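Local coordinates for nucleoside diphosphate kinase (Pyrobaculum aerophilum, PDB 1XQI), which transfers the gamma phosphate of ATP to nucleoside diphosphates, probably by a ping-pong mechanism through a phosphorylated enzyme intermediate, at residues R29-V32 with D33-I36; W69-S72 with A73-L77. The protein carries 6 engineered substitutions. One frame throughout, in Å; residues are numbered along the deposited sequence.

Interaction 1 of 2, residues R29-V32 with D33-I36; sequences RGLV and DEII. Engineered in segment 33-36: Asp33 (natural residue Gly).
Two backbone bonds open the helix: Ile35 N donates to Leu31 O over 3.1 Å (N-H...O angle 165°), and Ile36 N likewise to Val32 O. Leu31 is the N-cap residue, and Gly30 before it, at positive phi (84°), ends the preceding helix in a Schellman motif, so one short turn both closes a helix and starts the next. A water molecule adds a bridge, accepting from Asp33 N at 3.2 Å and donating weakly to Gly30 O.

The apolar pair is Val32 and Ile36, which run side by side in the same direction. Val32 CG1, anti to its own N (chi1 166°), reaches Ile36 CD1 at 3.7 Å.

Next to the charged groups, the methyl carbon Leu31 CD2 approaches the carboxylate oxygen Glu34 OE2 to 3.5 Å, the two side chains crossing at a slant. The charged ends turn to the second subunit, whose Lys40 forms salt bridges with the engineered Asp33 and with Glu34 and a hydrogen bond to Gly30 O; this amine probably offsets the negative charge gathered here.

The turn joins helix 24-28 to helix 32-42; Leu31 and Glu34 lie on Tyr152 and Ile35 on Ile148 of helix 148-152, while Val32 and Ile36 pack on Val118 and Met120 of strand 117-123.

Interaction 2 of 2, residues W69-S72 with A73-L77; sequences WLQS and AGQKL. Engineered in segment 69-72: Gln71 (natural residue Arg).
Leu70 O receives the shortest hydrogen bond of the contact, from Gly74 N at 2.9 Å. The donor lies nearly along the C=O axis, although the N-H...O angle is only 153°. Three further i to i+4 bonds repeat the pattern. Ala73 N binds Trp69 O at 3.1 Å; Gln75 N binds Gln71 O at 3.0 Å; and Lys76 N binds Ser72 O at 3.3 Å, the longest of the four. This unbroken series marks about two continuous turns of alpha-helix within helix 67-84, in the insert that spans residues 68-100 of this NDP kinase.

Side chains add contacts one turn apart. Gln71, an engineered residue, and Gln75 lie alongside each other, pointing the same way, with amide planes 42° apart. Gln71 is extended, its CG anti to the backbone N (chi1 -175°), and this CG meets Gln75 OE1 at 3.6 Å; the touch is therefore between a methylene and an amide oxygen. On another side of the helix, Ala73 CB sits 3.4 Å from Trp69 O and 3.6 Å from Leu70 O, against the backbone of the preceding turn.

Leu70, Ala73 and Leu77 turn to helix 97-112, touching Arg102, Ile104 and, for Leu77, both Val100 and Ile104. Trp69 rests on Pro64, its side chain about 7 Å from that of His172, the predicted phosphohistidine. The side chain of Lys76 touches Thr138, an ATP-binding residue by similarity.

Overall arrangement
Interaction 1 closes before interaction 2 opens along the chain, and the two lie on opposite sides of its centre: their own centres are 30 Å apart and their nearest atoms about 18 Å, so neither touches the other. Interaction 1 belongs to the ferredoxin-like alpha/beta core, where helix 32-42 packs on inner strand 117-123 of the four-stranded antiparallel sheet, and it also meets the second subunit. Interaction 2 lies in helix 67-84 of the insert, beside helix 97-112, with no other protein chain of the assembly touching its segments. The geometry thus separates a turn at the subunit interface from an insert helix whose Trp69 side chain comes near the predicted active-site histidine.

Interaction 1 of 2, residues R29-V32 with D33-I36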
# COMPACT_ATOMS: atom_id res chain seq x y z
N ARG A 29 7.67 -0.36 12.06
CA ARG A 29 8.15 0.94 12.48
C ARG A 29 7.39 2.09 11.80
O ARG A 29 7.61 3.25 12.13
CB ARG A 29 9.65 1.02 12.30
CG ARG A 29 10.50 0.29 13.39
CD ARG A 29 11.95 0.17 12.92
NE ARG A 29 12.56 1.49 12.74
CZ ARG A 29 13.60 1.77 11.95
NH1 ARG A 29 14.06 2.99 11.91
NH2 ARG A 29 14.20 0.83 11.21
N GLY A 30 6.47 1.79 10.88
CA GLY A 30 5.67 2.82 10.22
C GLY A 30 6.35 3.47 9.04
O GLY A 30 6.06 4.64 8.73
N LEU A 31 7.24 2.74 8.38
CA LEU A 31 8.07 3.31 7.30
C LEU A 31 7.49 3.12 5.91
O LEU A 31 8.14 3.40 4.90
CB LEU A 31 9.49 2.77 7.33
CG LEU A 31 10.29 2.99 8.61
CD1 LEU A 31 11.67 2.35 8.43
CD2 LEU A 31 10.39 4.48 9.01
N VAL A 32 6.28 2.65 5.83
CA VAL A 32 5.74 2.44 4.52
C VAL A 32 5.64 3.76 3.79
O VAL A 32 5.96 3.82 2.63
CB VAL A 32 4.40 1.65 4.55
CG1 VAL A 32 3.69 1.72 3.22
CG2 VAL A 32 4.69 0.22 4.84
N ASP A 33 5.18 4.81 4.45
CA ASP A 33 4.91 6.03 3.74
C ASP A 33 6.22 6.75 3.43
O ASP A 33 6.41 7.27 2.36
CB ASP A 33 3.88 6.89 4.48
CG ASP A 33 4.46 7.61 5.72
OD1 ASP A 33 4.71 8.83 5.60
OD2 ASP A 33 4.67 6.99 6.79
N GLU A 34 7.16 6.71 4.36
CA GLU A 34 8.42 7.39 4.15
C GLU A 34 9.13 6.84 2.92
O GLU A 34 9.60 7.59 2.02
CB GLU A 34 9.27 7.29 5.42
CG GLU A 34 9.32 8.62 6.20
CD GLU A 34 8.79 8.51 7.61
OE1 GLU A 34 8.49 9.56 8.20
OE2 GLU A 34 8.68 7.39 8.13
N ILE A 35 9.16 5.50 2.83
CA ILE A 35 9.79 4.78 1.69
C ILE A 35 9.05 5.01 0.35
O ILE A 35 9.68 5.26 -0.70
CB ILE A 35 9.94 3.28 2.05
CG1 ILE A 35 10.91 3.16 3.23
CG2 ILE A 35 10.35 2.42 0.82
CD1 ILE A 35 11.41 1.75 3.51
N ILE A 36 7.73 4.91 0.37
CA ILE A 36 6.94 5.23 -0.79
C ILE A 36 7.26 6.66 -1.22
O ILE A 36 7.45 6.91 -2.42
CB ILE A 36 5.46 5.04 -0.53
CG1 ILE A 36 5.19 3.54 -0.39
CG2 ILE A 36 4.60 5.62 -1.69
CD1 ILE A 36 3.74 3.21 -0.15
O HOH W 1 3.83 4.22 7.24

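Interaction 2 of 2, residues W69-S72 with A73-L77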
# COMPACT_ATOMS: atom_id res chain seq x y z
N TRP A 69 23.60 -19.38 -5.65
CA TRP A 69 23.10 -18.41 -4.68
C TRP A 69 23.39 -18.76 -3.22
O TRP A 69 23.77 -17.88 -2.43
CB TRP A 69 21.61 -18.25 -4.84
CG TRP A 69 21.07 -17.08 -4.04
CD1 TRP A 69 21.05 -15.76 -4.42
CD2 TRP A 69 20.47 -17.13 -2.73
NE1 TRP A 69 20.47 -15.01 -3.44
CE2 TRP A 69 20.10 -15.82 -2.40
CE3 TRP A 69 20.21 -18.16 -1.82
CZ2 TRP A 69 19.49 -15.50 -1.18
CZ3 TRP A 69 19.60 -17.84 -0.60
CH2 TRP A 69 19.24 -16.52 -0.30
N LEU A 70 23.17 -20.02 -2.85
CA LEU A 70 23.45 -20.50 -1.48
C LEU A 70 24.92 -20.35 -1.16
O LEU A 70 25.26 -19.77 -0.14
CB LEU A 70 23.03 -21.97 -1.31
CG LEU A 70 21.55 -22.25 -1.46
CD1 LEU A 70 21.32 -23.71 -1.48
CD2 LEU A 70 20.79 -21.62 -0.34
N GLN A 71 25.76 -20.86 -2.06
CA GLN A 71 27.21 -20.75 -1.96
C GLN A 71 27.66 -19.33 -1.64
O GLN A 71 28.38 -19.10 -0.64
CB GLN A 71 27.88 -21.27 -3.25
CG GLN A 71 29.42 -21.32 -3.22
CD GLN A 71 30.00 -22.18 -4.36
OE1 GLN A 71 29.83 -23.41 -4.40
NE2 GLN A 71 30.71 -21.54 -5.27
N SER A 72 27.21 -18.36 -2.44
CA SER A 72 27.71 -17.00 -2.28
C SER A 72 27.18 -16.34 -1.00
O SER A 72 27.95 -15.66 -0.30
CB SER A 72 27.51 -16.16 -3.57
OG SER A 72 26.18 -15.64 -3.67
N ALA A 73 25.90 -16.57 -0.67
CA ALA A 73 25.32 -16.11 0.61
C ALA A 73 26.18 -16.62 1.76
O ALA A 73 26.48 -15.88 2.71
CB ALA A 73 23.91 -16.58 0.76
N GLY A 74 26.63 -17.88 1.62
CA GLY A 74 27.51 -18.54 2.59
C GLY A 74 28.91 -18.00 2.78
O GLY A 74 29.38 -17.92 3.93
N GLN A 75 29.58 -17.66 1.68
CA GLN A 75 30.92 -17.04 1.72
C GLN A 75 30.93 -15.68 2.45
O GLN A 75 31.81 -15.41 3.27
CB GLN A 75 31.48 -16.91 0.31
CG GLN A 75 32.44 -18.04 -0.08
CD GLN A 75 32.29 -18.50 -1.55
OE1 GLN A 75 32.30 -19.70 -1.85
NE2 GLN A 75 32.10 -17.53 -2.46
N LYS A 76 29.94 -14.85 2.17
CA LYS A 76 29.81 -13.53 2.79
C LYS A 76 29.73 -13.65 4.32
O LYS A 76 30.47 -12.95 5.03
CB LYS A 76 28.62 -12.78 2.17
CG LYS A 76 28.06 -11.59 2.93
CD LYS A 76 27.19 -10.70 1.98
CE LYS A 76 25.99 -10.08 2.70
NZ LYS A 76 26.34 -9.55 4.05
N LEU A 77 28.89 -14.58 4.82
CA LEU A 77 28.81 -14.86 6.26
C LEU A 77 30.13 -15.43 6.83
O LEU A 77 30.51 -15.10 7.95
CB LEU A 77 27.63 -15.80 6.59
CG LEU A 77 27.43 -16.26 8.06
CD1 LEU A 77 27.34 -15.08 9.05
CD2 LEU A 77 26.20 -17.12 8.23